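Local structure of esterase (Rhizomucor miehei CAU432, 4WY8) at residues 101-106 against 292-297; 6-11 against 300-305; 53-58 against 95-100; 262-267 against 283-288. The protein hydrolyses carboxylic esters as a fungal carboxylesterase with an alpha/beta hydrolase fold. All blocks are in the same frame, centred on the assembly; numbering follows the deposited sequence.

Interaction 1: 101-106 against 292-297; sequences RRTVYE and GIFNLA
Residues 101-106 form the first turns of helix 101-111. Alongside them comes the irregular chain 292-297, which starts with a type I turn from G292 to N295. CA of T103 and CA of F294 approach to 5.8 Å. At this end of the helix the amides of R102 and T103 have no earlier turn to bond to, and the loop turns its carbonyls toward them. T103 N, R102 N and R101 NH2 each give a hydrogen bond to a water, and these three waters probably donate to F294 O, L296 O and A297 O in turn. Two side chains make the direct bonds. T103 OG1, placed beside its own backbone N (chi1 -60°), donates to F294 O at 2.7 Å, meeting the oxygen well to one side (C=O...OG1 111°). It also lies at the edge of the F294 ring, while T103 CG2 touches F294 CD1 at 3.8 Å. R102 bends at chi2 and chi3 and presents its guanidinium side-on, NE at 3.0 Å and NH2 at 3.3 Å from A297 O, the oxygen almost in the guanidinium plane. Two nitrogens on one acceptor fix the rotation of the group, and NH1 is held by E46 O. F294 packs on I306 and L307 of helix 301-322, L296 reaches helix 9-17, and V104 rests against T71 of strand 65-73.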
loop_
_atom_site.group_PDB
_atom_site.type_symbol
_atom_site.label_atom_id
_atom_site.label_comp_id
_atom_site.label_asym_id
_atom_site.label_seq_id
_atom_site.Cartn_x
_atom_site.Cartn_y
_atom_site.Cartn_z
ATOM N N ARG A 101 -8.807 11.196 -17.334
ATOM C CA ARG A 101 -9.158 10.115 -18.239
ATOM C C ARG A 101 -8.269 8.897 -18.022
ATOM O O ARG A 101 -8.744 7.760 -17.986
ATOM C CB ARG A 101 -9.054 10.572 -19.698
ATOM C CG ARG A 101 -9.251 9.414 -20.681
ATOM C CD ARG A 101 -9.180 9.893 -22.122
ATOM N NE ARG A 101 -7.870 10.456 -22.416
ATOM C CZ ARG A 101 -7.592 11.183 -23.491
ATOM N NH1 ARG A 101 -8.536 11.445 -24.377
ATOM N NH2 ARG A 101 -6.366 11.641 -23.674
ATOM N N ARG A 102 -6.970 9.121 -17.921
ATOM C CA ARG A 102 -6.047 8.000 -17.768
ATOM C C ARG A 102 -6.382 7.201 -16.492
ATOM O O ARG A 102 -6.618 5.983 -16.523
ATOM C CB ARG A 102 -4.603 8.534 -17.748
ATOM C CG ARG A 102 -3.535 7.503 -17.374
ATOM C CD ARG A 102 -3.266 6.519 -18.480
ATOM N NE ARG A 102 -2.748 7.221 -19.660
ATOM C CZ ARG A 102 -2.322 6.623 -20.769
ATOM N NH1 ARG A 102 -2.328 5.301 -20.867
ATOM N NH2 ARG A 102 -1.875 7.351 -21.774
ATOM N N THR A 103 -6.430 7.918 -15.374
ATOM C CA THR A 103 -6.720 7.317 -14.085
ATOM C C THR A 103 -8.054 6.558 -14.081
ATOM O O THR A 103 -8.137 5.405 -13.628
ATOM C CB THR A 103 -6.752 8.406 -13.006
ATOM O OG1 THR A 103 -5.466 9.049 -12.952
ATOM C CG2 THR A 103 -7.104 7.799 -11.654
ATOM N N VAL A 104 -9.085 7.206 -14.613
ATOM C CA VAL A 104 -10.436 6.662 -14.629
ATOM C C VAL A 104 -10.563 5.436 -15.544
ATOM O O VAL A 104 -11.135 4.414 -15.151
ATOM C CB VAL A 104 -11.447 7.764 -15.051
ATOM C CG1 VAL A 104 -12.769 7.145 -15.462
ATOM C CG2 VAL A 104 -11.652 8.780 -13.897
ATOM N N TYR A 105 -9.997 5.501 -16.741
ATOM C CA TYR A 105 -10.066 4.344 -17.647
ATOM C C TYR A 105 -9.334 3.155 -17.040
ATOM O O TYR A 105 -9.869 2.009 -17.052
ATOM C CB TYR A 105 -9.481 4.663 -19.030
ATOM C CG TYR A 105 -10.356 5.519 -19.931
ATOM C CD1 TYR A 105 -11.333 6.360 -19.404
ATOM C CD2 TYR A 105 -10.186 5.498 -21.323
ATOM C CE1 TYR A 105 -12.126 7.161 -20.245
ATOM C CE2 TYR A 105 -10.973 6.292 -22.173
ATOM C CZ TYR A 105 -11.940 7.119 -21.622
ATOM O OH TYR A 105 -12.725 7.914 -22.440
ATOM N N GLU A 106 -8.145 3.416 -16.471
ATOM C CA GLU A 106 -7.388 2.317 -15.827
ATOM C C GLU A 106 -8.134 1.697 -14.636
ATOM O O GLU A 106 -8.181 0.486 -14.479
ATOM C CB GLU A 106 -6.009 2.810 -15.361
ATOM C CG GLU A 106 -4.983 2.999 -16.481
ATOM C CD GLU A 106 -4.526 1.692 -17.155
ATOM O OE1 GLU A 106 -4.703 0.586 -16.581
ATOM O OE2 GLU A 106 -3.958 1.783 -18.269
ATOM N N GLY A 292 -0.142 14.793 -7.527
ATOM C CA GLY A 292 -0.581 15.085 -8.881
ATOM C C GLY A 292 -0.360 14.009 -9.934
ATOM O O GLY A 292 -0.572 14.243 -11.136
ATOM N N ILE A 293 -0.012 12.805 -9.503
ATOM C CA ILE A 293 0.259 11.774 -10.483
ATOM C C ILE A 293 -1.018 11.250 -11.145
ATOM O O ILE A 293 -0.945 10.591 -12.181
ATOM C CB ILE A 293 1.075 10.628 -9.872
ATOM C CG1 ILE A 293 0.390 10.007 -8.662
ATOM C CG2 ILE A 293 2.443 11.168 -9.438
ATOM C CD1 ILE A 293 1.269 8.927 -8.020
ATOM N N PHE A 294 -2.185 11.556 -10.580
ATOM C CA PHE A 294 -3.435 11.028 -11.140
ATOM C C PHE A 294 -4.257 12.012 -11.985
ATOM O O PHE A 294 -5.380 11.678 -12.413
ATOM C CB PHE A 294 -4.312 10.468 -10.013
ATOM C CG PHE A 294 -3.724 9.258 -9.360
ATOM C CD1 PHE A 294 -3.606 8.071 -10.071
ATOM C CD2 PHE A 294 -3.268 9.305 -8.050
ATOM C CE1 PHE A 294 -3.047 6.941 -9.479
ATOM C CE2 PHE A 294 -2.707 8.184 -7.444
ATOM C CZ PHE A 294 -2.601 7.001 -8.158
ATOM N N ASN A 295 -3.706 13.194 -12.261
ATOM C CA ASN A 295 -4.383 14.165 -13.136
ATOM C C ASN A 295 -3.583 14.544 -14.380
ATOM O O ASN A 295 -3.650 15.688 -14.846
ATOM C CB ASN A 295 -4.707 15.443 -12.353
ATOM C CG ASN A 295 -3.460 16.106 -11.765
ATOM O OD1 ASN A 295 -3.107 15.871 -10.607
ATOM N ND2 ASN A 295 -2.821 16.978 -12.545
ATOM N N LEU A 296 -2.838 13.586 -14.919
ATOM C CA LEU A 296 -1.966 13.845 -16.059
ATOM C C LEU A 296 -2.338 12.955 -17.252
ATOM O O LEU A 296 -3.179 12.039 -17.139
ATOM C CB LEU A 296 -0.507 13.631 -15.660
ATOM C CG LEU A 296 -0.071 14.437 -14.418
ATOM C CD1 LEU A 296 1.344 14.084 -14.001
ATOM C CD2 LEU A 296 -0.202 15.961 -14.618
ATOM N N ALA A 297 -1.719 13.223 -18.398
ATOM C CA ALA A 297 -2.062 12.494 -19.624
ATOM C C ALA A 297 -1.615 11.045 -19.540
ATOM O O ALA A 297 -2.237 10.146 -20.136
ATOM C CB ALA A 297 -1.444 13.183 -20.838
HETATM O O HOH W 1 -5.179 10.659 -21.154
HETATM O O HOH W 2 -5.792 11.904 -18.723
HETATM O O HOH W 3 -5.330 10.600 -15.294
#

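Interaction 2: 6-11 against 300-305; sequences KLKPYC and SPTGSE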
loop_
_atom_site.group_PDB
_atom_site.type_symbol
_atom_site.label_atom_id
_atom_site.label_comp_id
_atom_site.label_asym_id
_atom_site.label_seq_id
_atom_site.Cartn_x
_atom_site.Cartn_y
_atom_site.Cartn_z
ATOM N N LYS A 6 14.101 11.355 -1.858
ATOM C CA LYS A 6 14.563 10.890 -3.148
ATOM C C LYS A 6 13.307 10.618 -3.960
ATOM O O LYS A 6 12.551 9.689 -3.653
ATOM C CB LYS A 6 15.436 9.632 -3.025
ATOM C CG LYS A 6 16.757 9.814 -2.222
ATOM C CD LYS A 6 17.761 10.729 -2.931
ATOM C CE LYS A 6 19.078 10.837 -2.151
ATOM N NZ LYS A 6 19.960 11.934 -2.674
ATOM N N LEU A 7 13.063 11.443 -4.972
ATOM C CA LEU A 7 11.917 11.231 -5.834
ATOM C C LEU A 7 12.236 10.160 -6.854
ATOM O O LEU A 7 13.398 9.978 -7.235
ATOM C CB LEU A 7 11.516 12.513 -6.564
ATOM C CG LEU A 7 11.017 13.625 -5.648
ATOM C CD1 LEU A 7 10.681 14.848 -6.491
ATOM C CD2 LEU A 7 9.835 13.147 -4.817
ATOM N N LYS A 8 11.201 9.452 -7.291
ATOM C CA LYS A 8 11.317 8.577 -8.443
ATOM C C LYS A 8 11.424 9.432 -9.710
ATOM O O LYS A 8 10.915 10.557 -9.753
ATOM C CB LYS A 8 10.112 7.619 -8.511
ATOM C CG LYS A 8 9.894 6.879 -7.193
ATOM C CD LYS A 8 9.238 5.527 -7.380
ATOM C CE LYS A 8 9.041 4.858 -6.024
ATOM N NZ LYS A 8 7.828 3.971 -5.954
ATOM N N PRO A 9 12.106 8.902 -10.738
ATOM C CA PRO A 9 12.360 9.585 -12.017
ATOM C C PRO A 9 11.145 10.317 -12.623
ATOM O O PRO A 9 11.253 11.495 -12.962
ATOM C CB PRO A 9 12.823 8.437 -12.935
ATOM C CG PRO A 9 13.091 7.222 -11.993
ATOM C CD PRO A 9 12.968 7.717 -10.587
ATOM N N TYR A 10 10.018 9.636 -12.774
ATOM C CA TYR A 10 8.833 10.255 -13.366
ATOM C C TYR A 10 8.409 11.507 -12.588
ATOM O O TYR A 10 8.194 12.589 -13.175
ATOM C CB TYR A 10 7.696 9.227 -13.411
ATOM C CG TYR A 10 6.400 9.670 -14.061
ATOM C CD1 TYR A 10 5.993 9.136 -15.284
ATOM C CD2 TYR A 10 5.551 10.572 -13.424
ATOM C CE1 TYR A 10 4.785 9.509 -15.868
ATOM C CE2 TYR A 10 4.349 10.962 -14.000
ATOM C CZ TYR A 10 3.969 10.423 -15.216
ATOM O OH TYR A 10 2.770 10.811 -15.772
ATOM N N CYS A 11 8.320 11.351 -11.264
ATOM C CA CYS A 11 7.863 12.404 -10.360
ATOM C C CYS A 11 8.862 13.557 -10.305
ATOM O O CYS A 11 8.473 14.725 -10.191
ATOM C CB CYS A 11 7.621 11.823 -8.953
ATOM S SG CYS A 11 6.073 10.829 -8.787
ATOM N N SER A 300 2.319 7.385 -14.007
ATOM C CA SER A 300 3.649 6.957 -13.568
ATOM C C SER A 300 3.618 5.488 -13.149
ATOM O O SER A 300 2.554 4.956 -12.854
ATOM C CB SER A 300 4.159 7.823 -12.408
ATOM O OG SER A 300 3.535 7.526 -11.173
ATOM N N PRO A 301 4.782 4.817 -13.167
ATOM C CA PRO A 301 4.824 3.428 -12.682
ATOM C C PRO A 301 4.241 3.282 -11.258
ATOM O O PRO A 301 3.423 2.376 -10.984
ATOM C CB PRO A 301 6.322 3.096 -12.709
ATOM C CG PRO A 301 6.891 4.015 -13.790
ATOM C CD PRO A 301 6.089 5.278 -13.687
ATOM N N THR A 302 4.627 4.187 -10.360
ATOM C CA THR A 302 4.110 4.096 -9.009
ATOM C C THR A 302 2.612 4.375 -8.986
ATOM O O THR A 302 1.883 3.772 -8.193
ATOM C CB THR A 302 4.791 5.059 -8.049
ATOM O OG1 THR A 302 6.215 5.000 -8.226
ATOM C CG2 THR A 302 4.425 4.675 -6.607
ATOM N N GLY A 303 2.143 5.277 -9.851
ATOM C CA GLY A 303 0.712 5.525 -9.969
ATOM C C GLY A 303 -0.022 4.223 -10.261
ATOM O O GLY A 303 -1.069 3.919 -9.669
ATOM N N SER A 304 0.547 3.435 -11.164
ATOM C CA SER A 304 -0.035 2.143 -11.531
ATOM C C SER A 304 -0.010 1.140 -10.379
ATOM O O SER A 304 -0.992 0.376 -10.165
ATOM C CB SER A 304 0.683 1.568 -12.755
ATOM O OG SER A 304 0.081 0.350 -13.168
ATOM N N GLU A 305 1.104 1.109 -9.648
ATOM C CA GLU A 305 1.136 0.223 -8.484
ATOM C C GLU A 305 0.019 0.616 -7.515
ATOM O O GLU A 305 -0.723 -0.228 -7.005
ATOM C CB GLU A 305 2.483 0.280 -7.762
ATOM C CG GLU A 305 3.695 0.020 -8.642
ATOM C CD GLU A 305 3.718 -1.362 -9.291
ATOM O OE1 GLU A 305 3.159 -2.352 -8.740
ATOM O OE2 GLU A 305 4.301 -1.445 -10.398
HETATM O O HOH W 4 1.201 9.964 -13.371
#
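With CG anti to the backbone N (chi1 -177°), the Y10 side chain swings out from the start of helix 9-17 and brings one ring face over S300 CB. That carbon lies 3.3 Å from the centroid of the Y10 ring, 15° off the normal, a CH-pi contact over the face. The S300 torsion (chi1 75°) directs OG between its own N and carbonyl carbon and away to G303 N, from which it accepts at 3.0 Å, capping the N-terminus of helix 301-322. P301 CD adds a looser touch on Y10 CD1. At the end of the ring, Y10 OH is hydrogen-bonded to T298 OG1 and more weakly to water 4, which accepts from S300 N.

K8, the N-cap residue of helix 9-17, reaches out with a bend at chi4, at the NZ end, and crosses T302 at about a right angle. The stronger partner of K8 NZ is V281 O of the second subunit; alongside it, K8 NZ donates to T302 OG1 at 3.0 Å. One ammonium group thus ties two helix starts to the dimer interface. Both of these acceptors are neutral oxygens, so the contact is ion-dipole in character and forms a salt bridge with neither.

Interaction 3: 53-58 against 95-100; sequences LEEKTI and GSKLTH
The E55 carboxylate is the flat group that carries this contact, and the K97 ammonium comes to it from above its plane: NZ lies 38° out of the plane and 2.8 Å from E55 OE2. This salt bridge spans the surface between strand 51-59, an outermost strand of the alpha/beta hydrolase sheet, and the loop that runs from strand 83-87 to helix 101-111. The backbones stay well apart, with 11.1 Å between CA of E55 and CA of K97, and the two side chains come from opposite directions to close the gap. E55 folds at chi2 (-81°), which turns its carboxylate toward the loop. K97 leaves its backbone with CG between N and the carbonyl carbon (chi1 51°) and is extended from there on, so that its full length is spent on the reach. K97 NZ is nearer to OE2 than to E55 OE1, which is 3.3 Å away and also bonded to T69 OG1 on the adjacent strand 65-73; this second tie should limit rotation of the carboxylate. Both partners are exposed, so solvent probably screens much of the attraction. The loop is stiffened by its own bonds: S96 OG accepts from L98 N and T99 N, an ST turn and ST motif sharing one oxygen, while T99 OG1 accepts from S96 N at 2.9 Å and pairs with H100 ND1 at 2.7 Å.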
loop_
_atom_site.group_PDB
_atom_site.type_symbol
_atom_site.label_atom_id
_atom_site.label_comp_id
_atom_site.label_asym_id
_atom_site.label_seq_id
_atom_site.Cartn_x
_atom_site.Cartn_y
_atom_site.Cartn_z
ATOM N N LEU A 53 -18.280 4.105 -22.754
ATOM C CA LEU A 53 -18.548 5.370 -22.073
ATOM C C LEU A 53 -19.954 5.884 -22.363
ATOM O O LEU A 53 -20.435 5.813 -23.489
ATOM C CB LEU A 53 -17.499 6.427 -22.455
ATOM C CG LEU A 53 -17.660 7.789 -21.766
ATOM C CD1 LEU A 53 -16.311 8.420 -21.450
ATOM C CD2 LEU A 53 -18.430 8.729 -22.655
ATOM N N GLU A 54 -20.601 6.393 -21.320
ATOM C CA GLU A 54 -21.952 6.933 -21.404
ATOM C C GLU A 54 -22.024 8.278 -20.710
ATOM O O GLU A 54 -21.550 8.419 -19.579
ATOM C CB GLU A 54 -22.966 5.966 -20.765
ATOM C CG GLU A 54 -24.349 6.600 -20.494
ATOM C CD GLU A 54 -25.373 5.635 -19.864
ATOM O OE1 GLU A 54 -26.563 6.027 -19.720
ATOM O OE2 GLU A 54 -24.978 4.512 -19.463
ATOM N N GLU A 55 -22.644 9.259 -21.356
ATOM C CA GLU A 55 -22.828 10.555 -20.708
ATOM C C GLU A 55 -24.275 10.580 -20.223
ATOM O O GLU A 55 -25.203 10.310 -20.981
ATOM C CB GLU A 55 -22.515 11.735 -21.647
ATOM C CG GLU A 55 -21.053 11.817 -22.137
ATOM C CD GLU A 55 -20.096 12.451 -21.117
ATOM O OE1 GLU A 55 -20.551 12.823 -20.019
ATOM O OE2 GLU A 55 -18.877 12.575 -21.405
ATOM N N LYS A 56 -24.449 10.870 -18.938
ATOM C CA LYS A 56 -25.747 10.777 -18.282
ATOM C C LYS A 56 -26.083 12.030 -17.504
ATOM O O LYS A 56 -25.271 12.519 -16.730
ATOM C CB LYS A 56 -25.779 9.564 -17.340
ATOM C CG LYS A 56 -27.136 9.341 -16.692
ATOM C CD LYS A 56 -27.910 8.197 -17.302
ATOM C CE LYS A 56 -29.341 8.206 -16.757
ATOM N NZ LYS A 56 -30.185 7.125 -17.347
ATOM N N THR A 57 -27.288 12.552 -17.691
ATOM C CA THR A 57 -27.690 13.742 -16.959
ATOM C C THR A 57 -28.715 13.383 -15.916
ATOM O O THR A 57 -29.728 12.756 -16.239
ATOM C CB THR A 57 -28.288 14.816 -17.886
ATOM O OG1 THR A 57 -27.283 15.294 -18.789
ATOM C CG2 THR A 57 -28.817 15.973 -17.062
ATOM N N ILE A 58 -28.478 13.753 -14.663
ATOM C CA ILE A 58 -29.546 13.563 -13.706
ATOM C C ILE A 58 -30.123 14.954 -13.445
ATOM O O ILE A 58 -29.396 15.918 -13.181
ATOM C CB ILE A 58 -29.066 12.807 -12.434
ATOM C CG1 ILE A 58 -27.967 13.522 -11.678
ATOM C CG2 ILE A 58 -28.552 11.418 -12.825
ATOM C CD1 ILE A 58 -27.409 12.645 -10.542
ATOM N N GLY A 95 -9.437 20.729 -13.516
ATOM C CA GLY A 95 -9.653 19.294 -13.577
ATOM C C GLY A 95 -10.897 18.963 -14.371
ATOM O O GLY A 95 -11.833 19.775 -14.466
ATOM N N SER A 96 -10.899 17.788 -14.991
ATOM C CA SER A 96 -12.007 17.395 -15.866
ATOM C C SER A 96 -11.954 15.907 -16.128
ATOM O O SER A 96 -11.012 15.228 -15.723
ATOM C CB SER A 96 -11.943 18.127 -17.201
ATOM O OG SER A 96 -10.876 17.599 -17.974
ATOM N N LYS A 97 -12.917 15.415 -16.880
ATOM C CA LYS A 97 -12.875 14.037 -17.337
ATOM C C LYS A 97 -11.683 13.751 -18.238
ATOM O O LYS A 97 -11.240 12.595 -18.351
ATOM C CB LYS A 97 -14.173 13.697 -18.055
ATOM C CG LYS A 97 -14.587 14.673 -19.137
ATOM C CD LYS A 97 -16.021 14.288 -19.544
ATOM C CE LYS A 97 -16.748 15.395 -20.279
ATOM N NZ LYS A 97 -18.218 15.112 -20.305
ATOM N N LEU A 98 -11.112 14.811 -18.803
ATOM C CA LEU A 98 -9.952 14.681 -19.682
ATOM C C LEU A 98 -8.661 14.563 -18.862
ATOM O O LEU A 98 -7.827 13.685 -19.119
ATOM C CB LEU A 98 -9.889 15.883 -20.651
ATOM C CG LEU A 98 -8.827 15.945 -21.758
ATOM C CD1 LEU A 98 -8.896 14.747 -22.729
ATOM C CD2 LEU A 98 -8.890 17.292 -22.522
ATOM N N THR A 99 -8.493 15.416 -17.856
ATOM C CA THR A 99 -7.282 15.323 -17.051
ATOM C C THR A 99 -7.222 13.988 -16.315
ATOM O O THR A 99 -6.131 13.437 -16.075
ATOM C CB THR A 99 -7.179 16.451 -16.030
ATOM O OG1 THR A 99 -8.300 16.419 -15.140
ATOM C CG2 THR A 99 -7.148 17.791 -16.746
ATOM N N HIS A 100 -8.384 13.440 -15.982
ATOM C CA HIS A 100 -8.398 12.212 -15.187
ATOM C C HIS A 100 -8.782 11.010 -16.015
ATOM O O HIS A 100 -9.064 9.935 -15.470
ATOM C CB HIS A 100 -9.341 12.351 -13.993
ATOM C CG HIS A 100 -8.834 13.290 -12.944
ATOM N ND1 HIS A 100 -8.700 14.645 -13.157
ATOM C CD2 HIS A 100 -8.376 13.053 -11.687
ATOM C CE1 HIS A 100 -8.200 15.213 -12.066
ATOM N NE2 HIS A 100 -7.994 14.269 -11.162
#

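Interaction 4: 262-267 against 283-288; sequences VLREEG and AVRYLG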
loop_
_atom_site.group_PDB
_atom_site.type_symbol
_atom_site.label_atom_id
_atom_site.label_comp_id
_atom_site.label_asym_id
_atom_site.label_seq_id
_atom_site.Cartn_x
_atom_site.Cartn_y
_atom_site.Cartn_z
ATOM N N VAL A 262 2.765 18.731 0.137
ATOM C CA VAL A 262 2.399 19.679 1.192
ATOM C C VAL A 262 1.213 19.163 2.012
ATOM O O VAL A 262 1.104 19.468 3.200
ATOM C CB VAL A 262 2.041 21.081 0.631
ATOM C CG1 VAL A 262 3.270 21.744 0.046
ATOM C CG2 VAL A 262 0.897 20.993 -0.396
ATOM N N LEU A 263 0.369 18.336 1.401
ATOM C CA LEU A 263 -0.838 17.830 2.067
ATOM C C LEU A 263 -0.588 16.569 2.875
ATOM O O LEU A 263 -1.529 15.966 3.401
ATOM C CB LEU A 263 -1.942 17.537 1.028
ATOM C CG LEU A 263 -2.387 18.711 0.152
ATOM C CD1 LEU A 263 -3.468 18.261 -0.797
ATOM C CD2 LEU A 263 -2.883 19.868 1.050
ATOM N N ARG A 264 0.663 16.124 2.932
ATOM C CA ARG A 264 0.954 14.844 3.575
ATOM C C ARG A 264 0.499 14.781 5.023
ATOM O O ARG A 264 -0.218 13.840 5.438
ATOM C CB ARG A 264 2.441 14.548 3.523
ATOM C CG ARG A 264 2.790 13.216 4.179
ATOM C CD ARG A 264 4.285 12.985 4.199
ATOM N NE ARG A 264 4.935 13.743 5.254
ATOM C CZ ARG A 264 6.217 14.088 5.234
ATOM N NH1 ARG A 264 6.964 13.757 4.189
ATOM N NH2 ARG A 264 6.744 14.770 6.246
ATOM N N GLU A 265 0.904 15.787 5.796
ATOM C CA GLU A 265 0.642 15.754 7.240
ATOM C C GLU A 265 -0.842 15.792 7.591
ATOM O O GLU A 265 -1.265 15.045 8.464
ATOM C CB GLU A 265 1.401 16.882 7.923
ATOM C CG GLU A 265 2.887 16.569 7.973
ATOM C CD GLU A 265 3.151 15.195 8.588
ATOM O OE1 GLU A 265 2.620 14.943 9.691
ATOM O OE2 GLU A 265 3.840 14.341 7.969
ATOM N N GLU A 266 -1.637 16.617 6.907
ATOM C CA GLU A 266 -3.060 16.697 7.214
ATOM C C GLU A 266 -3.838 15.441 6.781
ATOM O O GLU A 266 -4.819 15.064 7.434
ATOM C CB GLU A 266 -3.657 17.955 6.580
ATOM C CG GLU A 266 -3.562 17.989 5.065
ATOM C CD GLU A 266 -3.824 19.375 4.510
ATOM O OE1 GLU A 266 -2.896 20.219 4.623
ATOM O OE2 GLU A 266 -4.922 19.624 3.933
ATOM N N GLY A 267 -3.406 14.795 5.697
ATOM C CA GLY A 267 -4.000 13.540 5.257
ATOM C C GLY A 267 -3.730 12.447 6.272
ATOM O O GLY A 267 -4.647 11.681 6.661
ATOM N N ALA A 283 -4.249 3.230 6.179
ATOM C CA ALA A 283 -3.540 4.481 5.841
ATOM C C ALA A 283 -2.113 4.162 5.446
ATOM O O ALA A 283 -1.381 3.495 6.178
ATOM C CB ALA A 283 -3.559 5.475 7.015
ATOM N N VAL A 284 -1.732 4.594 4.257
ATOM C CA VAL A 284 -0.421 4.243 3.723
ATOM C C VAL A 284 0.227 5.448 3.081
ATOM O O VAL A 284 -0.421 6.204 2.366
ATOM C CB VAL A 284 -0.534 3.091 2.695
ATOM C CG1 VAL A 284 -1.127 1.879 3.348
ATOM C CG2 VAL A 284 -1.451 3.487 1.573
ATOM N N ARG A 285 1.508 5.637 3.349
ATOM C CA ARG A 285 2.292 6.685 2.701
ATOM C C ARG A 285 3.174 6.051 1.628
ATOM O O ARG A 285 3.906 5.110 1.926
ATOM C CB ARG A 285 3.156 7.418 3.730
ATOM C CG ARG A 285 4.110 8.437 3.111
ATOM C CD ARG A 285 5.222 8.798 4.079
ATOM N NE ARG A 285 4.717 9.481 5.270
ATOM C CZ ARG A 285 5.494 10.121 6.141
ATOM N NH1 ARG A 285 6.804 10.154 5.943
ATOM N NH2 ARG A 285 4.964 10.720 7.207
ATOM N N TYR A 286 3.073 6.507 0.382
ATOM C CA TYR A 286 3.964 5.996 -0.658
ATOM C C TYR A 286 5.221 6.832 -0.727
ATOM O O TYR A 286 5.149 8.068 -0.796
ATOM C CB TYR A 286 3.266 5.970 -2.013
ATOM C CG TYR A 286 2.509 4.677 -2.260
ATOM C CD1 TYR A 286 1.290 4.422 -1.627
ATOM C CD2 TYR A 286 3.002 3.721 -3.143
ATOM C CE1 TYR A 286 0.597 3.222 -1.844
ATOM C CE2 TYR A 286 2.310 2.536 -3.379
ATOM C CZ TYR A 286 1.111 2.300 -2.729
ATOM O OH TYR A 286 0.433 1.133 -2.974
ATOM N N LEU A 287 6.374 6.170 -0.721
ATOM C CA LEU A 287 7.633 6.901 -0.736
ATOM C C LEU A 287 8.066 7.271 -2.149
ATOM O O LEU A 287 7.720 6.585 -3.127
ATOM C CB LEU A 287 8.733 6.104 -0.053
ATOM C CG LEU A 287 8.914 6.435 1.437
ATOM C CD1 LEU A 287 7.767 5.899 2.308
ATOM C CD2 LEU A 287 10.248 5.911 1.924
ATOM N N GLY A 288 8.768 8.400 -2.240
ATOM C CA GLY A 288 9.355 8.874 -3.477
ATOM C C GLY A 288 8.409 9.476 -4.502
ATOM O O GLY A 288 8.806 9.678 -5.651
#
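This contact lies within the last beta-alpha-beta unit of the sheet, strand 253-258, helix 264-276 and strand 281-286, and joins the first turn of the helix to the strand that follows it. R264 on the helix and R285 on the strand lay their guanidinium groups flat on each other, centres 4.1 Å apart and planes at 9°. The overlap is offset: R264 CD sits over the centre of the R285 group, whereas R285 NH1 lies toward the rim of the R264 group. Both side chains leave with CG anti to N and bend at chi3, which sets the flat ends face to face. R264 NE and R285 NH2 come to 3.6 Å, two like charges whose repulsion is probably offset by the acids around them. In this right-handed crossover of the alpha/beta hydrolase fold, the loop before the helix holds D261, probably the acid of a Ser-His-Asp triad, whose OD1 accepts from L263 N. E265, folded at chi2, brings OE2 in at the edge of the R264 group, where it accepts from NE at 3.0 Å through its anti lone pair, with an N-H...O angle of 160°. The same OE2 is 3.9 Å from R285 NH2, a long, purely electrostatic pairing with the oxygen well off that guanidinium plane. R285 NE is salt-bridged to E268, and R264 NH1 bonds to E259 O. V284, R285 and Y286 pair antiparallel with a strand of the second subunit, bringing R285 NH2 close to R285 NH1 of that subunit.

The chain from 283 to 305 runs through three of the contacts: the strand of interaction 4 leads into the loop of interaction 1 and then into the helix start of interaction 2. H291, probably the triad histidine with S164 and D261, directly precedes the loop of interaction 1, and D261 directly precedes 262-267. Interactions 2 and 4, centres 14 Å apart, meet where K8 N approaches G288 O at 2.9 Å, and both reach the second subunit. Interactions 1 and 2 touch through F294 CE1 and G303 O at 3.6 Å. Interaction 3 adjoins interaction 1 through H100 but lies about 28 Å, centre to centre, from interaction 4.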